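Local coordinates for protein iodotyrosine deiodinase (Thermotoga neapolitana, PDB 6TYK) that removes iodine and other halogens from halotyrosines such as 3-iodo-L-tyrosine, using FMN as cofactor, at residues E36-F48 and F105-V117. Sequence-based numbering, arbitrary orientation.
With FMN (flavin mononucleotide), chain J; IYR (3-iodo-tyrosine), chain N; IYR (3-iodo-tyrosine), chain K.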
ATOM      1  N   GLU A  36      12.198   3.130   0.225  1.00 11.08           N
ATOM      2  CA  GLU A  36      12.080   4.578   0.030  1.00 11.26           C
ATOM      3  C   GLU A  36      10.675   5.116   0.269  1.00 11.45           C
ATOM      4  O   GLU A  36      10.474   6.331   0.305  1.00 10.62           O
ATOM      5  CB  GLU A  36      12.536   4.979  -1.374  1.00 11.77           C
ATOM      6  CG  GLU A  36      14.031   4.864  -1.593  1.00 15.13           C
ATOM      7  CD  GLU A  36      14.815   5.752  -0.653  1.00 16.52           C
ATOM      8  OE1 GLU A  36      14.351   6.876  -0.362  1.00 16.40           O
ATOM      9  OE2 GLU A  36      15.896   5.326  -0.203  1.00 20.38           O
ATOM     10  N   ALA A  37       9.708   4.213   0.418  1.00 10.73           N
ATOM     11  CA  ALA A  37       8.329   4.613   0.659  1.00 11.12           C
ATOM     12  C   ALA A  37       8.167   5.390   1.946  1.00 10.45           C
ATOM     13  O   ALA A  37       8.967   5.258   2.872  1.00  9.91           O
ATOM     14  CB  ALA A  37       7.428   3.394   0.691  1.00 10.85           C
ATOM     15  N   PRO A  38       7.112   6.204   2.011  1.00  9.99           N
ATOM     16  CA  PRO A  38       6.758   6.847   3.273  1.00 10.65           C
ATOM     17  C   PRO A  38       6.199   5.833   4.262  1.00 10.20           C
ATOM     18  O   PRO A  38       5.817   4.725   3.890  1.00 10.65           O
ATOM     19  CB  PRO A  38       5.683   7.851   2.856  1.00 10.03           C
ATOM     20  CG  PRO A  38       5.036   7.215   1.655  1.00 10.57           C
ATOM     21  CD  PRO A  38       6.182   6.554   0.925  1.00 10.36           C
ATOM     22  N   SER A  39       6.168   6.215   5.532  1.00  9.78           N
ATOM     23  CA  SER A  39       5.564   5.383   6.557  1.00 10.41           C
ATOM     24  C   SER A  39       5.208   6.241   7.749  1.00 10.49           C
ATOM     25  O   SER A  39       5.778   7.326   7.942  1.00 10.78           O
ATOM     26  CB  SER A  39       6.498   4.244   6.977  1.00 11.11           C
ATOM     27  OG  SER A  39       7.738   4.740   7.471  1.00 11.20           O
ATOM     28  N   GLY A  40       4.292   5.744   8.572  1.00 11.04           N
ATOM     29  CA  GLY A  40       3.895   6.457   9.771  1.00 10.95           C
ATOM     30  C   GLY A  40       5.117   6.719  10.627  1.00 11.88           C
ATOM     31  O   GLY A  40       5.880   5.802  10.933  1.00 11.95           O
ATOM     32  N   MET A  41       5.289   7.976  11.013  1.00 12.46           N
ATOM     33  CA  MET A  41       6.431   8.412  11.802  1.00 13.96           C
ATOM     34  C   MET A  41       7.783   7.976  11.236  1.00 11.34           C
ATOM     35  O   MET A  41       8.774   7.882  11.964  1.00 11.13           O
ATOM     36  CB  MET A  41       6.252   7.992  13.254  1.00 21.42           C
ATOM     37  CG  MET A  41       5.056   8.684  13.901  1.00 32.57           C
ATOM     38  SD  MET A  41       5.340   9.082  15.630  1.00 39.36           S
ATOM     39  CE  MET A  41       3.805   9.887  16.085  1.00 40.27           C
ATOM     40  N   ASN A  42       7.828   7.774   9.922  1.00 10.21           N
ATOM     41  CA  ASN A  42       9.040   7.297   9.254  1.00 10.52           C
ATOM     42  C   ASN A  42       9.635   6.071   9.945  1.00 11.52           C
ATOM     43  O   ASN A  42      10.848   5.887   9.963  1.00 11.96           O
ATOM     44  CB  ASN A  42      10.095   8.406   9.103  1.00 11.58           C
ATOM     45  CG  ASN A  42      11.189   8.033   8.118  1.00 10.59           C
ATOM     46  OD1 ASN A  42      10.931   7.360   7.127  1.00 12.12           O
ATOM     47  ND2 ASN A  42      12.413   8.468   8.385  1.00 11.71           N
ATOM     48  N   ALA A  43       8.772   5.238  10.514  1.00 10.66           N
ATOM     49  CA  ALA A  43       9.225   4.059  11.242  1.00 11.58           C
ATOM     50  C   ALA A  43       9.846   3.001  10.331  1.00 11.64           C
ATOM     51  O   ALA A  43      10.586   2.144  10.801  1.00 13.26           O
ATOM     52  CB  ALA A  43       8.078   3.459  12.024  1.00 12.36           C
ATOM     53  N   GLN A  44       9.513   3.043   9.037  1.00 11.06           N
ATOM     54  CA  GLN A  44       9.972   2.019   8.102  1.00 11.61           C
ATOM     55  C   GLN A  44       9.661   0.645   8.669  1.00 10.94           C
ATOM     56  O   GLN A  44      10.553  -0.175   8.880  1.00 12.48           O
ATOM     57  CB  GLN A  44      11.465   2.181   7.816  1.00 12.34           C
ATOM     58  CG  GLN A  44      11.780   3.544   7.220  1.00 12.95           C
ATOM     59  CD  GLN A  44      13.211   3.975   7.431  1.00 21.18           C
ATOM     60  OE1 GLN A  44      14.124   3.306   7.002  1.00 26.03           O
ATOM     61  NE2 GLN A  44      13.402   5.127   8.070  1.00 24.17           N
ATOM     62  N   PRO A  45       8.373   0.388   8.923  1.00  9.67           N
ATOM     63  CA  PRO A  45       7.935  -0.772   9.704  1.00 10.38           C
ATOM     64  C   PRO A  45       7.886  -2.082   8.923  1.00 11.64           C
ATOM     65  O   PRO A  45       7.323  -3.035   9.427  1.00 15.09           O
ATOM     66  CB  PRO A  45       6.524  -0.371  10.122  1.00 11.41           C
ATOM     67  CG  PRO A  45       6.028   0.424   8.961  1.00 11.13           C
ATOM     68  CD  PRO A  45       7.238   1.237   8.525  1.00 10.80           C
ATOM     69  N   TRP A  46       8.471  -2.129   7.736  1.00 10.92           N
ATOM     70  CA  TRP A  46       8.546  -3.369   6.972  1.00 10.54           C
ATOM     71  C   TRP A  46       9.786  -4.163   7.334  1.00 10.83           C
ATOM     72  O   TRP A  46      10.844  -3.598   7.619  1.00 11.65           O
ATOM     73  CB  TRP A  46       8.562  -3.060   5.473  1.00 10.50           C
ATOM     74  CG  TRP A  46       9.355  -1.833   5.126  1.00  9.58           C
ATOM     75  CD1 TRP A  46      10.706  -1.740   4.969  1.00 10.91           C
ATOM     76  CD2 TRP A  46       8.831  -0.515   4.911  1.00  9.58           C
ATOM     77  NE1 TRP A  46      11.061  -0.439   4.671  1.00 10.88           N
ATOM     78  CE2 TRP A  46       9.924   0.329   4.621  1.00  9.91           C
ATOM     79  CE3 TRP A  46       7.541   0.028   4.915  1.00  9.86           C
ATOM     80  CZ2 TRP A  46       9.765   1.685   4.335  1.00 10.74           C
ATOM     81  CZ3 TRP A  46       7.385   1.380   4.649  1.00 10.66           C
ATOM     82  CH2 TRP A  46       8.489   2.192   4.356  1.00 11.20           C
ATOM     83  N   ARG A  47       9.645  -5.484   7.353  1.00 10.85           N
ATOM     84  CA  ARG A  47      10.784  -6.380   7.500  1.00 11.12           C
ATOM     85  C   ARG A  47      10.642  -7.462   6.446  1.00 11.38           C
ATOM     86  O   ARG A  47       9.537  -7.914   6.167  1.00 12.41           O
ATOM     87  CB  ARG A  47      10.817  -7.041   8.882  1.00 11.65           C
ATOM     88  CG  ARG A  47      10.859  -6.085  10.054  1.00 13.08           C
ATOM     89  CD  ARG A  47      12.189  -5.333  10.156  1.00 13.69           C
ATOM     90  NE  ARG A  47      12.239  -4.537  11.378  1.00 14.92           N
ATOM     91  CZ  ARG A  47      11.772  -3.300  11.481  1.00 14.43           C
ATOM     92  NH1 ARG A  47      11.234  -2.694  10.428  1.00 15.15           N
ATOM     93  NH2 ARG A  47      11.850  -2.658  12.638  1.00 16.32           N
ATOM     94  N   PHE A  48      11.761  -7.887   5.877  1.00 11.06           N
ATOM     95  CA  PHE A  48      11.728  -8.846   4.789  1.00 11.90           C
ATOM     96  C   PHE A  48      12.448 -10.125   5.158  1.00 12.20           C
ATOM     97  O   PHE A  48      13.564 -10.106   5.686  1.00 13.75           O
ATOM     98  CB  PHE A  48      12.339  -8.241   3.532  1.00 12.91           C
ATOM     99  CG  PHE A  48      11.668  -6.976   3.094  1.00 13.62           C
ATOM    100  CD1 PHE A  48      10.384  -7.007   2.553  1.00 13.76           C
ATOM    101  CD2 PHE A  48      12.320  -5.753   3.199  1.00 15.90           C
ATOM    102  CE1 PHE A  48       9.766  -5.843   2.136  1.00 15.55           C
ATOM    103  CE2 PHE A  48      11.700  -4.582   2.786  1.00 16.57           C
ATOM    104  CZ  PHE A  48      10.427  -4.631   2.252  1.00 16.63           C
ATOM    105  N   PHE A 105       6.773  -8.589   6.562  1.00  9.98           N
ATOM    106  CA  PHE A 105       6.206  -8.412   7.886  1.00 10.16           C
ATOM    107  C   PHE A 105       6.036  -6.944   8.218  1.00 10.66           C
ATOM    108  O   PHE A 105       6.745  -6.084   7.684  1.00 11.11           O
ATOM    109  CB  PHE A 105       7.132  -9.014   8.948  1.00 11.83           C
ATOM    110  CG  PHE A 105       7.369 -10.483   8.794  1.00 10.95           C
ATOM    111  CD1 PHE A 105       8.276 -10.965   7.865  1.00 12.59           C
ATOM    112  CD2 PHE A 105       6.697 -11.390   9.600  1.00 11.41           C
ATOM    113  CE1 PHE A 105       8.489 -12.330   7.732  1.00 14.02           C
ATOM    114  CE2 PHE A 105       6.912 -12.754   9.474  1.00 12.28           C
ATOM    115  CZ  PHE A 105       7.810 -13.220   8.542  1.00 12.40           C
ATOM    116  N   SER A 106       5.102  -6.668   9.119  1.00 10.79           N
ATOM    117  CA  SER A 106       4.939  -5.328   9.670  1.00 10.48           C
ATOM    118  C   SER A 106       5.317  -5.302  11.145  1.00 12.24           C
ATOM    119  O   SER A 106       5.062  -6.250  11.893  1.00 12.54           O
ATOM    120  CB  SER A 106       3.503  -4.827   9.486  1.00 13.45           C
ATOM    121  OG  SER A 106       2.566  -5.697  10.098  1.00 13.65           O
ATOM    122  N   GLU A 107       5.954  -4.214  11.554  1.00 12.46           N
ATOM    123  CA  GLU A 107       6.301  -4.012  12.949  0.63 13.19           C
ATOM    124  C   GLU A 107       5.059  -3.560  13.710  1.00 14.11           C
ATOM    125  O   GLU A 107       4.591  -2.433  13.539  1.00 15.38           O
ATOM    126  CB  GLU A 107       7.398  -2.961  13.053  0.63 16.20           C
ATOM    127  CG  GLU A 107       7.854  -2.669  14.461  0.63 19.07           C
ATOM    128  CD  GLU A 107       8.969  -1.652  14.493  0.63 21.84           C
ATOM    129  OE1 GLU A 107       9.023  -0.804  13.577  0.63 22.16           O
ATOM    130  OE2 GLU A 107       9.793  -1.704  15.429  0.63 25.16           O
ATOM    131  N   LYS A 108       4.528  -4.442  14.549  1.00 13.16           N
ATOM    132  CA  LYS A 108       3.255  -4.168  15.207  1.00 15.12           C
ATOM    133  C   LYS A 108       3.205  -2.851  15.979  1.00 15.59           C
ATOM    134  O   LYS A 108       2.172  -2.183  16.016  1.00 17.69           O
ATOM    135  CB  LYS A 108       2.883  -5.321  16.134  1.00 15.64           C
ATOM    136  CG  LYS A 108       2.694  -6.657  15.439  1.00 17.29           C
ATOM    137  CD  LYS A 108       2.439  -7.734  16.478  1.00 21.52           C
ATOM    138  CE  LYS A 108       2.474  -9.115  15.875  1.00 22.46           C
ATOM    139  NZ  LYS A 108       2.259 -10.162  16.912  1.00 24.82           N
ATOM    140  N   SER A 109       4.323  -2.474  16.582  1.00 14.79           N
ATOM    141  CA  SER A 109       4.335  -1.336  17.492  1.00 18.14           C
ATOM    142  C   SER A 109       4.299   0.016  16.789  1.00 17.29           C
ATOM    143  O   SER A 109       4.000   1.033  17.414  1.00 21.01           O
ATOM    144  CB  SER A 109       5.564  -1.405  18.394  1.00 19.78           C
ATOM    145  OG  SER A 109       6.749  -1.399  17.618  1.00 21.80           O
ATOM    146  N   ALA A 110       4.615   0.038  15.501  1.00 15.49           N
ATOM    147  CA  ALA A 110       4.731   1.303  14.789  1.00 14.60           C
ATOM    148  C   ALA A 110       3.357   1.836  14.408  1.00 14.27           C
ATOM    149  O   ALA A 110       2.455   1.067  14.075  1.00 14.03           O
ATOM    150  CB  ALA A 110       5.605   1.132  13.565  1.00 15.36           C
ATOM    151  N   PRO A 111       3.187   3.160  14.454  1.00 14.78           N
ATOM    152  CA  PRO A 111       1.878   3.725  14.112  1.00 14.52           C
ATOM    153  C   PRO A 111       1.577   3.569  12.632  1.00 12.37           C
ATOM    154  O   PRO A 111       2.451   3.797  11.797  1.00 13.19           O
ATOM    155  CB  PRO A 111       2.031   5.200  14.481  1.00 16.97           C
ATOM    156  CG  PRO A 111       3.505   5.460  14.363  1.00 18.01           C
ATOM    157  CD  PRO A 111       4.185   4.198  14.778  1.00 16.54           C
ATOM    158  N   TYR A 112       0.356   3.151  12.319  1.00 12.74           N
ATOM    159  CA  TYR A 112      -0.039   2.923  10.937  1.00 11.73           C
ATOM    160  C   TYR A 112       0.931   1.976  10.252  1.00 10.60           C
ATOM    161  O   TYR A 112       1.227   2.107   9.068  1.00 11.37           O
ATOM    162  CB  TYR A 112      -0.169   4.246  10.178  1.00 13.83           C
ATOM    163  CG  TYR A 112      -1.460   4.940  10.491  1.00 17.05           C
ATOM    164  CD1 TYR A 112      -2.599   4.673   9.752  1.00 20.71           C
ATOM    165  CD2 TYR A 112      -1.549   5.839  11.537  1.00 19.14           C
ATOM    166  CE1 TYR A 112      -3.793   5.279  10.037  1.00 22.89           C
ATOM    167  CE2 TYR A 112      -2.748   6.464  11.833  1.00 20.93           C
ATOM    168  CZ  TYR A 112      -3.864   6.174  11.078  1.00 24.25           C
ATOM    169  OH  TYR A 112      -5.065   6.778  11.350  1.00 27.87           O
ATOM    170  N   SER A 113       1.413   1.004  11.016  1.00 11.58           N
ATOM    171  CA  SER A 113       2.346   0.013  10.492  1.00 11.24           C
ATOM    172  C   SER A 113       1.786  -0.769   9.306  1.00 11.06           C
ATOM    173  O   SER A 113       2.461  -0.916   8.286  1.00 11.44           O
ATOM    174  CB  SER A 113       2.783  -0.952  11.601  1.00 12.72           C
ATOM    175  OG  SER A 113       1.671  -1.512  12.272  1.00 16.25           O
ATOM    176  N   ARG A 114       0.552  -1.254   9.420  1.00 11.21           N
ATOM    177  CA  ARG A 114      -0.001  -2.089   8.361  1.00 10.64           C
ATOM    178  C   ARG A 114      -0.232  -1.290   7.082  1.00 10.10           C
ATOM    179  O   ARG A 114       0.099  -1.752   5.983  1.00 11.11           O
ATOM    180  CB  ARG A 114      -1.301  -2.756   8.819  1.00 12.59           C
ATOM    181  CG  ARG A 114      -1.141  -3.556  10.115  1.00 15.11           C
ATOM    182  CD  ARG A 114      -2.262  -4.569  10.293  1.00 15.39           C
ATOM    183  NE  ARG A 114      -2.264  -5.539   9.204  1.00 14.54           N
ATOM    184  CZ  ARG A 114      -3.336  -6.211   8.803  1.00 18.53           C
ATOM    185  NH1 ARG A 114      -4.506  -6.039   9.411  1.00 22.71           N
ATOM    186  NH2 ARG A 114      -3.233  -7.067   7.798  1.00 20.90           N
ATOM    187  N   GLU A 115      -0.816  -0.103   7.227  1.00 10.26           N
ATOM    188  CA  GLU A 115      -1.005   0.800   6.099  1.00 11.08           C
ATOM    189  C   GLU A 115       0.313   1.106   5.393  1.00 10.25           C
ATOM    190  O   GLU A 115       0.409   1.078   4.161  1.00  9.85           O
ATOM    191  CB  GLU A 115      -1.640   2.103   6.573  1.00 12.09           C
ATOM    192  CG  GLU A 115      -3.080   1.969   7.036  1.00 14.41           C
ATOM    193  CD  GLU A 115      -3.232   1.647   8.517  1.00 15.08           C
ATOM    194  OE1 GLU A 115      -2.250   1.259   9.183  1.00 14.15           O
ATOM    195  OE2 GLU A 115      -4.361   1.802   9.022  1.00 18.83           O
ATOM    196  N   SER A 116       1.338   1.382   6.190  1.00 10.10           N
ATOM    197  CA  SER A 116       2.638   1.741   5.646  1.00 10.36           C
ATOM    198  C   SER A 116       3.273   0.578   4.894  1.00  8.59           C
ATOM    199  O   SER A 116       3.844   0.754   3.814  1.00  9.09           O
ATOM    200  CB  SER A 116       3.554   2.194   6.769  1.00  9.66           C
ATOM    201  OG  SER A 116       3.022   3.334   7.428  1.00 10.93           O
ATOM    202  N   VAL A 117       3.159  -0.622   5.450  1.00  8.88           N
ATOM    203  CA  VAL A 117       3.750  -1.773   4.796  1.00  9.26           C
ATOM    204  C   VAL A 117       3.046  -2.070   3.474  1.00  8.54           C
ATOM    205  O   VAL A 117       3.698  -2.333   2.473  1.00 10.36           O
ATOM    206  CB  VAL A 117       3.795  -3.000   5.721  1.00  9.76           C
ATOM    207  CG1 VAL A 117       4.180  -4.240   4.939  1.00 11.82           C
ATOM    208  CG2 VAL A 117       4.778  -2.750   6.878  1.00 10.27           C
TER
HETATM  209  N1  FMN J 301       2.276  12.956   8.075  1.00 10.54           N
HETATM  210  C2  FMN J 301       1.647  13.907   8.828  1.00 12.22           C
HETATM  211  O2  FMN J 301       2.126  15.040   8.865  1.00 14.46           O
HETATM  212  N3  FMN J 301       0.499  13.601   9.523  1.00 12.48           N
HETATM  213  C4  FMN J 301      -0.030  12.334   9.468  1.00 12.22           C
HETATM  214  O4  FMN J 301      -1.066  12.064  10.090  1.00 12.46           O
HETATM  215  C4A FMN J 301       0.609  11.369   8.698  1.00 10.04           C
HETATM  216  N5  FMN J 301       0.097  10.092   8.644  1.00 11.73           N
HETATM  217  C5A FMN J 301       0.717   9.143   7.856  1.00 10.19           C
HETATM  218  C6  FMN J 301       0.171   7.874   7.772  1.00 10.71           C
HETATM  219  C7  FMN J 301       0.762   6.895   6.988  1.00 10.85           C
HETATM  220  C7M FMN J 301       0.119   5.534   6.921  1.00 11.90           C
HETATM  221  C8  FMN J 301       1.912   7.202   6.280  1.00 10.52           C
HETATM  222  C8M FMN J 301       2.578   6.179   5.422  1.00 12.02           C
HETATM  223  C9  FMN J 301       2.471   8.473   6.369  1.00 10.36           C
HETATM  224  C9A FMN J 301       1.870   9.456   7.146  1.00  9.86           C
HETATM  225  N10 FMN J 301       2.421  10.724   7.254  1.00 10.60           N
HETATM  226  C10 FMN J 301       1.773  11.683   8.002  1.00 10.23           C
HETATM  227  C1' FMN J 301       3.675  11.074   6.512  1.00  9.81           C
HETATM  228  C2' FMN J 301       4.897  10.508   7.281  1.00 10.17           C
HETATM  229  O2' FMN J 301       5.205  11.260   8.452  1.00 10.77           O
HETATM  230  C3' FMN J 301       6.098  10.478   6.334  1.00 10.60           C
HETATM  231  O3' FMN J 301       5.808   9.518   5.336  1.00 10.97           O
HETATM  232  C4' FMN J 301       7.425  10.152   7.007  1.00 10.27           C
HETATM  233  O4' FMN J 301       7.759  11.160   7.934  1.00 11.68           O
HETATM  234  C5' FMN J 301       8.561  10.031   5.997  1.00 11.16           C
HETATM  235  O5' FMN J 301       8.604  11.195   5.196  1.00 10.63           O
HETATM  236  P   FMN J 301       9.705  11.327   4.038  1.00 11.34           P
HETATM  237  O1P FMN J 301      11.066  11.037   4.636  1.00 11.08           O
HETATM  238  O2P FMN J 301       9.616  12.761   3.553  1.00 11.11           O
HETATM  239  O3P FMN J 301       9.337  10.434   2.876  1.00 12.07           O
HETATM  240  N   IYR N 305      -6.275   1.049  11.681  1.00 53.79           N
HETATM  241  CA  IYR N 305      -6.293  -0.330  12.120  1.00 53.51           C
HETATM  242  CB  IYR N 305      -5.149  -1.226  11.603  1.00 47.47           C
HETATM  243  CC  IYR N 305      -5.541  -1.963  10.375  1.00 39.85           C
HETATM  244  CD  IYR N 305      -4.910  -1.668   9.166  1.00 35.86           C
HETATM  245  CE  IYR N 305      -5.241  -2.342   7.992  1.00 32.21           C
HETATM  246  IE  IYR N 305      -4.284  -1.869   6.267  1.00 32.17           I
HETATM  247  CF  IYR N 305      -6.235  -3.325   8.054  1.00 32.33           C
HETATM  248  OF  IYR N 305      -6.646  -4.052   6.975  1.00 33.37           O
HETATM  249  CG  IYR N 305      -6.885  -3.633   9.267  1.00 33.43           C
HETATM  250  CH  IYR N 305      -6.535  -2.954  10.419  1.00 37.42           C
HETATM  251  C   IYR N 305      -6.243  -0.441  13.635  1.00 57.58           C
HETATM  252  O   IYR N 305      -6.901  -1.172  14.382  1.00 59.14           O
HETATM  253  OXT IYR N 305      -5.327   0.391  14.202  1.00 58.67           O
HETATM  254  N   IYR K 302      -1.727  13.104  12.667  1.00 14.11           N
HETATM  255  CA  IYR K 302      -0.783  13.827  13.484  1.00 13.87           C
HETATM  256  CB  IYR K 302       0.415  13.027  14.026  1.00 14.79           C
HETATM  257  CC  IYR K 302       1.255  12.312  13.023  1.00 12.81           C
HETATM  258  CD  IYR K 302       1.088  10.947  12.853  1.00 13.48           C
HETATM  259  CE  IYR K 302       1.867  10.212  11.952  1.00 12.53           C
HETATM  260  IE  IYR K 302       1.503   8.233  11.770  1.00 21.56           I
HETATM  261  CF  IYR K 302       2.851  10.874  11.207  1.00 12.42           C
HETATM  262  OF  IYR K 302       3.672  10.236  10.302  1.00 12.57           O
HETATM  263  CG  IYR K 302       3.043  12.261  11.371  1.00 12.19           C
HETATM  264  CH  IYR K 302       2.241  12.960  12.265  1.00 11.56           C
HETATM  265  C   IYR K 302      -0.200  15.042  12.791  1.00 14.73           C
HETATM  266  O   IYR K 302       0.488  15.931  13.294  1.00 16.18           O
HETATM  267  OXT IYR K 302      -0.500  15.137  11.476  1.00 13.61           O
HETATM  268  O   HOH W   1       4.874   3.142  10.486  1.00 14.07           O
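Ser-116 OG joins the two segments: it accepts a nearly straight bond from Gly-40 N (3.0 Å, 164°) and gives its own proton to Tyr-112 O, 2.7 Å from OG. That carbonyl, one turn back at the N-cap, also takes the helical bond from Ser-116 N, the two donors arriving from opposite faces of its plane. With OG beside the backbone N (chi1 -61°), the hydroxyl faces Gly-40 while CB packs on Pro-45 CG and Ser-39 CB. Replacing Ser-116 by alanine would remove OG and is likely to leave Gly-40 N without this acceptor and Tyr-112 O with only the helical donor of the two. A water donates to both Gly-40 O and Pro-111 O, a second polar link nearby. Outward from it, Met-41 CG lies crosswise on Pro-111 CG at 3.6 Å, and Ala-43 CB meets Ala-110 CB. Pro-45 fills the middle, touching Ala-110, Ser-113 and Val-117, while Pro-45 O accepts from Glu-107 N at 2.8 Å. Arg-47 and Phe-105 then form an antiparallel hydrogen-bonded pair. The Arg-47 chain, bent at chi2 (-69°), folds back toward Glu-107, and in one of that residue's two conformers NH2 makes a long salt bridge to Glu-107 OE1 at 3.5 Å; NH1 turns back to Trp-46 O. At the other end Met-41 N binds the phenolic OF of iodotyrosine at 2.9 Å, and Ser-39 CA and Tyr-112 CB lie against the flavin methyls. Arg-176 and Tyr-174 of the second subunit also bind this FMN, so the cofactor lies between subunits, as is characteristic of the dimeric nitroreductase fold.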